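Local coordinates for protein putative citrate lyase (Ralstonia eutropha, PDB 3QQW) that probably acts as a magnesium-dependent carbon-carbon lyase of the HpcH/HpaI aldolase/citrate lyase family, perhaps cleaving (S)-citramalyl-CoA, at residues R73-D78 against G83-R88; I164-N169 against L216-V221; G197-A202 against R206-M211; K231-I236 against I260-N265. All blocks are in the same frame, centred on the assembly; numbering follows the deposited sequence.

Contact 1. Residues R73-D78 against G83-R88; sequences RMIASD and GRAGAR
I75 packs on the methyl groups of A85 and A87 and on the carbonyl of G86 between them. No other residue of 73-78 touches 83-88. I75 CG1 lies 4.1 Å from A85 CB, and its CD1 lies 4.2 Å from A87 CB. A85 and A87 both point their methyl groups at the helix. The I75 side chain reaches along the strand from A85 to A87, because CG1 stands anti to the carbonyl carbon (chi1 -69°) and the chain then runs out extended to CD1.

The same methyl also rests on backbone carbonyls. I75 CD1 is 3.7 Å from G86 O and 3.8 Å from A85 O. These are van der Waals contacts, and no hydrogen bond crosses between the segments. The strand's backbone polar groups pair within the barrel instead, G86 with V51 and C53, and A87 with Y114. C53, A108 and L112 also pack on I75, so the isoleucine is buried.

One polar bond lies within the helix end. S77 is the first residue to leave helical geometry, and its OG donates to M74 O at 2.7 Å.

A helix packed on the outside of the parallel strand that follows it is characteristic of the TIM barrel. Here it belongs to the beta-alpha-beta unit of strand 49-54, helix 64-76 and strand 85-88. That last strand ends at R88, a predicted substrate-binding residue.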
loop_
_atom_site.group_PDB
_atom_site.type_symbol
_atom_site.label_atom_id
_atom_site.label_comp_id
_atom_site.label_asym_id
_atom_site.label_seq_id
_atom_site.Cartn_x
_atom_site.Cartn_y
_atom_site.Cartn_z
ATOM N N ARG C 73 -1.158 4.690 41.999
ATOM C CA ARG C 73 -0.480 5.295 43.139
ATOM C C ARG C 73 0.829 5.982 42.701
ATOM O O ARG C 73 1.080 7.106 43.098
ATOM C CB ARG C 73 -0.223 4.239 44.244
ATOM C CG ARG C 73 0.589 4.784 45.425
ATOM C CD ARG C 73 0.766 3.839 46.606
ATOM N NE ARG C 73 1.141 2.472 46.229
ATOM C CZ ARG C 73 2.376 2.057 45.944
ATOM N NH1 ARG C 73 3.394 2.914 45.950
ATOM N NH2 ARG C 73 2.596 0.791 45.614
HETATM N N MSE C 74 1.640 5.313 41.884
HETATM C CA MSE C 74 2.914 5.821 41.383
HETATM C C MSE C 74 2.694 7.053 40.519
HETATM O O MSE C 74 3.405 8.036 40.685
HETATM C CB MSE C 74 3.652 4.715 40.582
HETATM C CG MSE C 74 4.206 3.615 41.492
HETATM SE SE MSE C 74 5.397 4.282 42.901
HETATM C CE MSE C 74 6.951 4.592 41.871
ATOM N N ILE C 75 1.695 7.012 39.613
ATOM C CA ILE C 75 1.379 8.115 38.696
ATOM C C ILE C 75 0.853 9.341 39.513
ATOM O O ILE C 75 1.211 10.468 39.204
ATOM C CB ILE C 75 0.407 7.650 37.555
ATOM C CG1 ILE C 75 1.132 6.672 36.593
ATOM C CG2 ILE C 75 -0.166 8.837 36.772
ATOM C CD1 ILE C 75 0.269 6.073 35.457
ATOM N N ALA C 76 0.050 9.104 40.547
ATOM C CA ALA C 76 -0.507 10.155 41.397
ATOM C C ALA C 76 0.530 10.759 42.338
ATOM O O ALA C 76 0.350 11.887 42.779
ATOM C CB ALA C 76 -1.660 9.595 42.226
ATOM N N SER C 77 1.586 10.008 42.669
ATOM C CA SER C 77 2.580 10.389 43.673
ATOM C C SER C 77 3.435 11.581 43.276
ATOM O O SER C 77 3.541 11.914 42.102
ATOM C CB SER C 77 3.483 9.207 44.022
ATOM O OG SER C 77 4.404 8.956 42.978
ATOM N N ASP C 78 4.064 12.195 44.290
ATOM C CA ASP C 78 4.997 13.322 44.217
ATOM C C ASP C 78 6.261 12.929 43.439
ATOM O O ASP C 78 6.938 13.807 42.880
ATOM C CB ASP C 78 5.346 13.793 45.633
ATOM C CG ASP C 78 4.160 14.394 46.379
ATOM O OD1 ASP C 78 3.275 14.977 45.712
ATOM O OD2 ASP C 78 4.137 14.310 47.636
ATOM N N GLY C 83 4.758 14.602 35.272
ATOM C CA GLY C 83 3.412 14.227 34.852
ATOM C C GLY C 83 3.397 13.626 33.466
ATOM O O GLY C 83 2.414 13.763 32.742
ATOM N N ARG C 84 4.486 12.938 33.110
ATOM C CA ARG C 84 4.718 12.347 31.783
ATOM C C ARG C 84 4.819 10.849 31.902
ATOM O O ARG C 84 5.668 10.192 31.271
ATOM C CB ARG C 84 5.985 12.972 31.113
ATOM C CG ARG C 84 5.754 14.399 30.534
ATOM C CD ARG C 84 4.441 14.628 29.761
ATOM N NE ARG C 84 4.188 13.617 28.714
ATOM C CZ ARG C 84 2.997 13.384 28.157
ATOM N NH1 ARG C 84 1.937 14.086 28.526
ATOM N NH2 ARG C 84 2.858 12.436 27.236
ATOM N N ALA C 85 3.903 10.320 32.700
ATOM C CA ALA C 85 3.760 8.915 33.010
ATOM C C ALA C 85 2.351 8.447 32.623
ATOM O O ALA C 85 1.354 8.951 33.145
ATOM C CB ALA C 85 4.021 8.697 34.494
ATOM N N GLY C 86 2.293 7.558 31.633
ATOM C CA GLY C 86 1.061 6.946 31.145
ATOM C C GLY C 86 1.014 5.491 31.567
ATOM O O GLY C 86 1.916 5.013 32.265
ATOM N N ALA C 87 -0.015 4.765 31.145
ATOM C CA ALA C 87 -0.136 3.357 31.503
ATOM C C ALA C 87 -0.611 2.517 30.347
ATOM O O ALA C 87 -1.480 2.941 29.598
ATOM C CB ALA C 87 -1.089 3.189 32.677
ATOM N N ARG C 88 -0.073 1.314 30.214
ATOM C CA ARG C 88 -0.568 0.373 29.218
ATOM C C ARG C 88 -1.478 -0.570 29.961
ATOM O O ARG C 88 -1.026 -1.281 30.847
ATOM C CB ARG C 88 0.546 -0.381 28.441
ATOM C CG ARG C 88 -0.074 -1.503 27.604
ATOM C CD ARG C 88 0.749 -2.128 26.514
ATOM N NE ARG C 88 2.008 -2.693 26.983
ATOM C CZ ARG C 88 2.946 -3.201 26.180
ATOM N NH1 ARG C 88 2.738 -3.282 24.866
ATOM N NH2 ARG C 88 4.087 -3.663 26.690
#

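Contact 2. Residues I164-N169 against L216-V221; sequences IAELPN and LANGIV
A165 packs against N218 and I220 through its methyl group and its carbonyl oxygen. A165 CB lies 4.0 Å from I220 CD1. In I220, CG1 lies beside the backbone N (chi1 -67°) and the chain continues extended to CD1. I220 CD1 is also 3.1 Å from A165 O, a tight contact of a methyl on a carbonyl oxygen, not a hydrogen bond. I220 also packs on I170 and L173 of strand 170-175, in the barrel wall.

Other contacts pair polar with apolar atoms. N218 lies against A165, with its ND2 3.3 Å from A165 CB. The CB of N218 is also 3.3 Å from A165 O. On the E166 side, N218 OD1 is 3.5 Å from E166 CG. The E166 and N218 side chains cross at about a right angle, and their carboxylate and amide planes are 56° apart.

No direct hydrogen bond joins the two segments. One water accepts from N218 ND2 at 3.0 Å and donates to E166 OE2 at 3.2 Å. Within 164-169, L167 N to I164 O at 2.9 Å closes a type I turn.

The amide nitrogen of N218 has two acceptors, A214 O in the last turns of helix 202-217 and the water. E166 and N218 are therefore linked through one water on the more exposed side, while A165 and I220 make the buried side.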
loop_
_atom_site.group_PDB
_atom_site.type_symbol
_atom_site.label_atom_id
_atom_site.label_comp_id
_atom_site.label_asym_id
_atom_site.label_seq_id
_atom_site.Cartn_x
_atom_site.Cartn_y
_atom_site.Cartn_z
ATOM N N ILE C 164 -9.282 3.602 12.668
ATOM C CA ILE C 164 -8.766 3.780 14.031
ATOM C C ILE C 164 -8.206 5.210 14.171
ATOM O O ILE C 164 -8.557 5.899 15.113
ATOM C CB ILE C 164 -7.707 2.683 14.363
ATOM C CG1 ILE C 164 -8.382 1.308 14.566
ATOM C CG2 ILE C 164 -6.844 3.071 15.563
ATOM C CD1 ILE C 164 -7.461 0.097 14.645
ATOM N N ALA C 165 -7.408 5.672 13.201
ATOM C CA ALA C 165 -6.792 7.003 13.223
ATOM C C ALA C 165 -7.821 8.160 13.259
ATOM O O ALA C 165 -7.482 9.270 13.662
ATOM C CB ALA C 165 -5.876 7.170 12.028
ATOM N N GLU C 166 -9.068 7.896 12.891
ATOM C CA GLU C 166 -10.111 8.900 12.908
ATOM C C GLU C 166 -10.835 8.978 14.247
ATOM O O GLU C 166 -11.612 9.916 14.447
ATOM C CB GLU C 166 -11.122 8.610 11.780
ATOM C CG GLU C 166 -10.586 9.066 10.437
ATOM C CD GLU C 166 -11.561 9.867 9.615
ATOM O OE1 GLU C 166 -12.545 10.382 10.194
ATOM O OE2 GLU C 166 -11.266 10.088 8.419
ATOM N N LEU C 167 -10.574 8.008 15.155
ATOM C CA LEU C 167 -11.222 7.948 16.449
ATOM C C LEU C 167 -10.752 9.087 17.358
ATOM O O LEU C 167 -9.625 9.560 17.194
ATOM C CB LEU C 167 -11.013 6.584 17.112
ATOM C CG LEU C 167 -11.715 5.418 16.403
ATOM C CD1 LEU C 167 -11.267 4.098 16.982
ATOM C CD2 LEU C 167 -13.231 5.550 16.487
ATOM N N PRO C 168 -11.623 9.575 18.277
ATOM C CA PRO C 168 -11.237 10.720 19.122
ATOM C C PRO C 168 -10.198 10.411 20.188
ATOM O O PRO C 168 -10.124 9.297 20.710
ATOM C CB PRO C 168 -12.567 11.127 19.796
ATOM C CG PRO C 168 -13.388 9.868 19.825
ATOM C CD PRO C 168 -13.028 9.166 18.538
ATOM N N ASN C 169 -9.436 11.449 20.556
ATOM C CA ASN C 169 -8.436 11.457 21.624
ATOM C C ASN C 169 -7.231 10.555 21.393
ATOM O O ASN C 169 -6.474 10.346 22.322
ATOM C CB ASN C 169 -9.065 11.151 22.994
ATOM C CG ASN C 169 -10.273 12.008 23.282
ATOM O OD1 ASN C 169 -10.343 13.187 22.910
ATOM N ND2 ASN C 169 -11.285 11.413 23.890
ATOM N N LEU C 216 -0.166 10.232 10.378
ATOM C CA LEU C 216 0.143 11.566 9.873
ATOM C C LEU C 216 -1.040 12.189 9.138
ATOM O O LEU C 216 -1.234 13.393 9.255
ATOM C CB LEU C 216 1.402 11.573 9.005
ATOM C CG LEU C 216 2.695 11.168 9.713
ATOM C CD1 LEU C 216 3.816 11.108 8.745
ATOM C CD2 LEU C 216 3.013 12.079 10.894
ATOM N N ALA C 217 -1.870 11.379 8.467
ATOM C CA ALA C 217 -3.076 11.882 7.791
ATOM C C ALA C 217 -4.084 12.446 8.784
ATOM O O ALA C 217 -4.912 13.257 8.402
ATOM C CB ALA C 217 -3.732 10.772 6.987
ATOM N N ASN C 218 -4.005 12.031 10.052
ATOM C CA ASN C 218 -4.973 12.429 11.078
ATOM C C ASN C 218 -4.359 13.193 12.263
ATOM O O ASN C 218 -4.948 13.216 13.340
ATOM C CB ASN C 218 -5.680 11.164 11.579
ATOM C CG ASN C 218 -6.630 10.629 10.557
ATOM O OD1 ASN C 218 -7.729 11.147 10.392
ATOM N ND2 ASN C 218 -6.213 9.633 9.801
ATOM N N GLY C 219 -3.202 13.810 12.055
ATOM C CA GLY C 219 -2.511 14.581 13.093
ATOM C C GLY C 219 -2.171 13.758 14.318
ATOM O O GLY C 219 -2.313 14.223 15.450
ATOM N N ILE C 220 -1.758 12.510 14.089
ATOM C CA ILE C 220 -1.379 11.574 15.142
ATOM C C ILE C 220 0.097 11.274 14.978
ATOM O O ILE C 220 0.586 11.179 13.856
ATOM C CB ILE C 220 -2.269 10.287 15.096
ATOM C CG1 ILE C 220 -3.743 10.630 15.454
ATOM C CG2 ILE C 220 -1.747 9.196 16.004
ATOM C CD1 ILE C 220 -4.716 9.594 15.033
ATOM N N VAL C 221 0.802 11.138 16.100
ATOM C CA VAL C 221 2.209 10.801 16.114
ATOM C C VAL C 221 2.378 9.281 15.845
ATOM O O VAL C 221 1.833 8.457 16.594
ATOM C CB VAL C 221 2.881 11.234 17.457
ATOM C CG1 VAL C 221 4.259 10.602 17.626
ATOM C CG2 VAL C 221 2.963 12.750 17.556
HETATM O O HOH W 1 -8.534 8.469 8.262
#

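Contact 3. Residues G197-A202 against R206-M211; sequences GQFEHA and RAKADM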
loop_
_atom_site.group_PDB
_atom_site.type_symbol
_atom_site.label_atom_id
_atom_site.label_comp_id
_atom_site.label_asym_id
_atom_site.label_seq_id
_atom_site.Cartn_x
_atom_site.Cartn_y
_atom_site.Cartn_z
ATOM N N GLY C 197 15.867 -6.473 8.473
ATOM C CA GLY C 197 14.625 -7.102 8.015
ATOM C C GLY C 197 13.328 -6.409 8.389
ATOM O O GLY C 197 12.383 -6.380 7.592
ATOM N N GLN C 198 13.261 -5.839 9.592
ATOM C CA GLN C 198 12.064 -5.145 10.084
ATOM C C GLN C 198 11.805 -3.840 9.324
ATOM O O GLN C 198 10.714 -3.262 9.448
ATOM C CB GLN C 198 12.169 -4.880 11.585
ATOM C CG GLN C 198 13.399 -4.079 12.017
ATOM C CD GLN C 198 13.049 -3.207 13.203
ATOM O OE1 GLN C 198 11.882 -2.848 13.446
ATOM N NE2 GLN C 198 14.041 -2.869 13.980
ATOM N N PHE C 199 12.792 -3.410 8.505
ATOM C CA PHE C 199 12.704 -2.209 7.683
ATOM C C PHE C 199 12.659 -2.551 6.197
ATOM O O PHE C 199 12.597 -1.634 5.368
ATOM C CB PHE C 199 13.914 -1.310 7.963
ATOM C CG PHE C 199 13.984 -0.738 9.358
ATOM C CD1 PHE C 199 13.015 0.159 9.813
ATOM C CD2 PHE C 199 15.070 -1.012 10.185
ATOM C CE1 PHE C 199 13.102 0.707 11.104
ATOM C CE2 PHE C 199 15.159 -0.444 11.460
ATOM C CZ PHE C 199 14.176 0.395 11.919
ATOM N N GLU C 200 12.712 -3.862 5.854
ATOM C CA GLU C 200 12.846 -4.327 4.472
ATOM C C GLU C 200 11.862 -5.427 4.038
ATOM O O GLU C 200 11.548 -5.485 2.844
ATOM C CB GLU C 200 14.277 -4.807 4.220
ATOM C CG GLU C 200 15.263 -3.645 4.195
ATOM C CD GLU C 200 16.728 -3.976 4.399
ATOM O OE1 GLU C 200 17.105 -5.167 4.296
ATOM O OE2 GLU C 200 17.509 -3.028 4.636
ATOM N N HIS C 201 11.382 -6.285 4.959
ATOM C CA HIS C 201 10.399 -7.324 4.616
ATOM C C HIS C 201 9.136 -6.624 4.096
ATOM O O HIS C 201 8.629 -5.707 4.749
ATOM C CB HIS C 201 10.096 -8.227 5.827
ATOM C CG HIS C 201 9.229 -9.406 5.510
ATOM N ND1 HIS C 201 7.849 -9.285 5.347
ATOM C CD2 HIS C 201 9.576 -10.699 5.328
ATOM C CE1 HIS C 201 7.409 -10.504 5.069
ATOM N NE2 HIS C 201 8.409 -11.388 5.043
ATOM N N ALA C 202 8.677 -7.024 2.907
ATOM C CA ALA C 202 7.545 -6.429 2.198
ATOM C C ALA C 202 6.307 -6.236 3.076
ATOM O O ALA C 202 5.682 -5.179 2.991
ATOM C CB ALA C 202 7.199 -7.278 0.991
ATOM N N ARG C 206 5.087 -2.504 4.402
ATOM C CA ARG C 206 3.687 -2.234 4.112
ATOM C C ARG C 206 2.938 -1.838 5.384
ATOM O O ARG C 206 2.260 -0.812 5.397
ATOM C CB ARG C 206 3.060 -3.464 3.445
ATOM C CG ARG C 206 1.587 -3.331 3.171
ATOM C CD ARG C 206 0.984 -4.646 2.747
ATOM N NE ARG C 206 -0.442 -4.480 2.466
ATOM C CZ ARG C 206 -1.395 -4.491 3.387
ATOM N NH1 ARG C 206 -1.095 -4.716 4.664
ATOM N NH2 ARG C 206 -2.660 -4.329 3.039
ATOM N N ALA C 207 3.080 -2.625 6.443
ATOM C CA ALA C 207 2.426 -2.387 7.718
ATOM C C ALA C 207 2.902 -1.065 8.354
ATOM O O ALA C 207 2.085 -0.213 8.690
ATOM C CB ALA C 207 2.706 -3.552 8.652
ATOM N N LYS C 208 4.232 -0.871 8.456
ATOM C CA LYS C 208 4.814 0.347 9.024
ATOM C C LYS C 208 4.400 1.600 8.219
ATOM O O LYS C 208 3.953 2.595 8.812
ATOM C CB LYS C 208 6.339 0.245 9.105
ATOM C CG LYS C 208 6.788 -0.685 10.197
ATOM C CD LYS C 208 8.308 -0.677 10.337
ATOM C CE LYS C 208 8.746 -1.549 11.488
ATOM N NZ LYS C 208 10.224 -1.651 11.542
ATOM N N ALA C 209 4.540 1.540 6.880
ATOM C CA ALA C 209 4.194 2.671 6.020
ATOM C C ALA C 209 2.691 2.992 6.112
ATOM O O ALA C 209 2.358 4.175 6.205
ATOM C CB ALA C 209 4.615 2.395 4.578
ATOM N N ASP C 210 1.802 1.959 6.176
ATOM C CA ASP C 210 0.355 2.194 6.301
ATOM C C ASP C 210 0.012 2.891 7.593
ATOM O O ASP C 210 -0.785 3.830 7.588
ATOM C CB ASP C 210 -0.443 0.891 6.231
ATOM C CG ASP C 210 -0.802 0.461 4.830
ATOM O OD1 ASP C 210 -0.383 1.145 3.876
ATOM O OD2 ASP C 210 -1.504 -0.565 4.686
HETATM N N MSE C 211 0.612 2.438 8.705
HETATM C CA MSE C 211 0.324 3.004 9.996
HETATM C C MSE C 211 0.810 4.467 10.091
HETATM O O MSE C 211 0.061 5.318 10.609
HETATM C CB MSE C 211 0.925 2.133 11.085
HETATM C CG MSE C 211 0.334 2.453 12.479
HETATM SE SE MSE C 211 1.581 2.181 13.945
HETATM C CE MSE C 211 2.773 3.515 13.543
#
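K208 and Q198 meet because one chain is straight and the other folds. The K208 chain is extended beyond CG, after a chi1 of -73° that sets CG beside the backbone N, and it carries NZ across to 197-202. Q198 has CG between its backbone N and carbonyl carbon (chi1 57°) and bends again at chi2. That brings OE1 round to the same side as its own carbonyl O.

K208 NZ donates to both oxygens, to Q198 O at 2.7 Å and to Q198 OE1 at 2.8 Å. Neither bond follows a lone pair. The nitrogen stands above both carbonyl planes, 58° out of the backbone one. H224 NE2 is a third partner of NZ. N225 ND2 donates to Q198 OE1 and S195 OG pairs with NE2, which helps fix the amide. K208 NZ also lies obliquely to the F199 ring, 3.7 Å from CE1. Q198 CD lies 3.9 Å above one face of that ring, offset toward its rim.

The second link is backbone to backbone. R206 N donates to A202 O at 3.1 Å, the i+4 bond of the first turn of helix 202-217. H201 is the N-cap, its ND1 accepting from L203 N. R206 NE makes a salt bridge with D210 of the third subunit.

The K208 side chain is about 11 Å from that of E153, predicted to bind magnesium and substrate. The helix start packs on the third subunit. The result is a capped helix start in the TIM barrel, with the loop before it held by K208 in the second turn.

Contact 4. Residues K231-I236 against I260-N265; sequences KDAEVI and IQPIVN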
loop_
_atom_site.group_PDB
_atom_site.type_symbol
_atom_site.label_atom_id
_atom_site.label_comp_id
_atom_site.label_asym_id
_atom_site.label_seq_id
_atom_site.Cartn_x
_atom_site.Cartn_y
_atom_site.Cartn_z
ATOM N N LYS C 231 21.891 -2.073 24.958
ATOM C CA LYS C 231 22.943 -1.159 25.418
ATOM C C LYS C 231 23.827 -0.534 24.318
ATOM O O LYS C 231 24.485 0.473 24.606
ATOM C CB LYS C 231 23.846 -1.879 26.442
ATOM C CG LYS C 231 23.128 -2.262 27.746
ATOM C CD LYS C 231 23.797 -3.448 28.430
ATOM C CE LYS C 231 23.127 -3.810 29.732
ATOM N NZ LYS C 231 23.849 -4.896 30.436
ATOM N N ASP C 232 23.880 -1.115 23.092
ATOM C CA ASP C 232 24.731 -0.567 22.026
ATOM C C ASP C 232 24.055 0.659 21.410
ATOM O O ASP C 232 23.145 0.510 20.597
ATOM C CB ASP C 232 25.071 -1.637 20.963
ATOM C CG ASP C 232 26.155 -1.290 19.960
ATOM O OD1 ASP C 232 26.309 -0.089 19.634
ATOM O OD2 ASP C 232 26.784 -2.228 19.423
ATOM N N ALA C 233 24.521 1.871 21.801
ATOM C CA ALA C 233 23.987 3.168 21.363
ATOM C C ALA C 233 23.945 3.323 19.838
ATOM O O ALA C 233 22.948 3.826 19.325
ATOM C CB ALA C 233 24.773 4.313 21.970
ATOM N N GLU C 234 24.976 2.849 19.124
ATOM C CA GLU C 234 25.069 2.944 17.666
ATOM C C GLU C 234 23.961 2.151 16.953
ATOM O O GLU C 234 23.448 2.631 15.938
ATOM C CB GLU C 234 26.444 2.497 17.170
ATOM C CG GLU C 234 27.521 3.543 17.395
ATOM C CD GLU C 234 28.861 3.257 16.748
ATOM O OE1 GLU C 234 29.457 2.194 17.042
ATOM O OE2 GLU C 234 29.337 4.124 15.979
ATOM N N VAL C 235 23.602 0.958 17.484
ATOM C CA VAL C 235 22.565 0.075 16.940
ATOM C C VAL C 235 21.175 0.680 17.226
ATOM O O VAL C 235 20.294 0.641 16.347
ATOM C CB VAL C 235 22.689 -1.374 17.491
ATOM C CG1 VAL C 235 21.565 -2.267 16.966
ATOM C CG2 VAL C 235 24.041 -1.978 17.145
ATOM N N ILE C 236 20.993 1.242 18.446
ATOM C CA ILE C 236 19.745 1.877 18.862
ATOM C C ILE C 236 19.515 3.125 17.970
ATOM O O ILE C 236 18.430 3.264 17.365
ATOM C CB ILE C 236 19.697 2.207 20.391
ATOM C CG1 ILE C 236 19.995 0.959 21.245
ATOM C CG2 ILE C 236 18.336 2.824 20.772
ATOM C CD1 ILE C 236 20.626 1.229 22.623
ATOM N N ILE C 260 17.264 5.493 25.723
ATOM C CA ILE C 260 16.613 6.806 25.761
ATOM C C ILE C 260 17.403 7.879 24.991
ATOM O O ILE C 260 16.873 8.388 23.994
ATOM C CB ILE C 260 16.261 7.254 27.207
ATOM C CG1 ILE C 260 15.276 6.240 27.841
ATOM C CG2 ILE C 260 15.696 8.707 27.225
ATOM C CD1 ILE C 260 15.033 6.373 29.302
ATOM N N GLN C 261 18.623 8.231 25.442
ATOM C CA GLN C 261 19.414 9.263 24.793
ATOM C C GLN C 261 19.650 8.951 23.296
ATOM O O GLN C 261 19.348 9.843 22.505
ATOM C CB GLN C 261 20.721 9.536 25.549
ATOM C CG GLN C 261 20.962 11.031 25.811
ATOM C CD GLN C 261 19.988 11.654 26.786
ATOM O OE1 GLN C 261 19.945 11.305 27.963
ATOM N NE2 GLN C 261 19.199 12.592 26.305
ATOM N N PRO C 262 20.044 7.723 22.849
ATOM C CA PRO C 262 20.185 7.486 21.388
ATOM C C PRO C 262 18.880 7.716 20.605
ATOM O O PRO C 262 18.939 8.255 19.501
ATOM C CB PRO C 262 20.614 6.016 21.296
ATOM C CG PRO C 262 21.207 5.712 22.611
ATOM C CD PRO C 262 20.463 6.533 23.617
ATOM N N ILE C 263 17.708 7.379 21.191
ATOM C CA ILE C 263 16.412 7.584 20.526
ATOM C C ILE C 263 16.120 9.085 20.438
ATOM O O ILE C 263 15.806 9.562 19.342
ATOM C CB ILE C 263 15.251 6.792 21.176
ATOM C CG1 ILE C 263 15.402 5.270 20.908
ATOM C CG2 ILE C 263 13.880 7.292 20.673
ATOM C CD1 ILE C 263 14.585 4.338 21.818
ATOM N N VAL C 264 16.243 9.832 21.570
ATOM C CA VAL C 264 15.985 11.274 21.616
ATOM C C VAL C 264 16.889 12.013 20.595
ATOM O O VAL C 264 16.383 12.781 19.778
ATOM C CB VAL C 264 16.136 11.836 23.064
ATOM C CG1 VAL C 264 16.173 13.367 23.086
ATOM C CG2 VAL C 264 15.022 11.303 23.971
ATOM N N ASN C 265 18.207 11.733 20.623
ATOM C CA ASN C 265 19.178 12.379 19.757
ATOM C C ASN C 265 18.942 12.060 18.284
ATOM O O ASN C 265 19.058 12.963 17.454
ATOM C CB ASN C 265 20.609 12.039 20.187
ATOM C CG ASN C 265 20.990 12.731 21.489
ATOM O OD1 ASN C 265 21.353 12.091 22.478
ATOM N ND2 ASN C 265 20.876 14.058 21.544
#
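P262 points its ring at helix 233-247 and meets A233 and I236. Its CG faces A233 CB at 3.9 Å. Its CB faces I236 CG2 at 4.0 Å and also lies 3.8 Å from A233 O. The ring thus rests on A233 and I236, one turn apart on the same face of the helix. I236 and P262 run at a slant to each other.

I236 meets I263 differently. The two side chains cross at about a right angle, and the branch methyl I236 CG2 touches I263 CG1 at 3.8 Å. I236 can offer that methyl because CG2 stands anti to its backbone N, with CG1 turned to the other side (chi1 -54°). The CB bond of I236 points toward helix 260-267. CG2 touches both P262 and I263, and I236 CB also approaches P262 CB.

This is helix-to-helix packing on the outside of the TIM barrel. Helix 233-247 precedes the last strand, 251-254, and helix 260-267 follows it. I260 and I263 turn inward to strands 251-254 and 25-29, while P262 covers the neighbouring helix.

D232 is the N-cap of helix 233-247. Its OD1 accepts from E234 N at 3.3 Å, a weak bond with an N-H...O angle of 127°. A firmer bond closes the first turn, I236 N to D232 O at 3.1 Å. D232 N in turn donates to N229 OD1, which ties the cap to the loop before it.

All four contacts belong to one closed barrel and none touches another. Contacts 1 and 3 lie on opposite sides of the chain's centre, their centres 33 Å apart; contacts 2 and 4 are likewise opposed, at 28 Å. Contacts 2 and 3 share helix 202-217, one at its end and the other at its start, with centres 19 Å apart and nearest atoms about 5 Å. Both also reach the second subunit. Contact 1 includes R88, predicted to bind substrate, though its touching residues lie away from the site. In contact 3 the side chain of K208 is about 11 Å from that of E153, predicted to bind substrate. Contacts 2 and 4 lie away from the predicted sites.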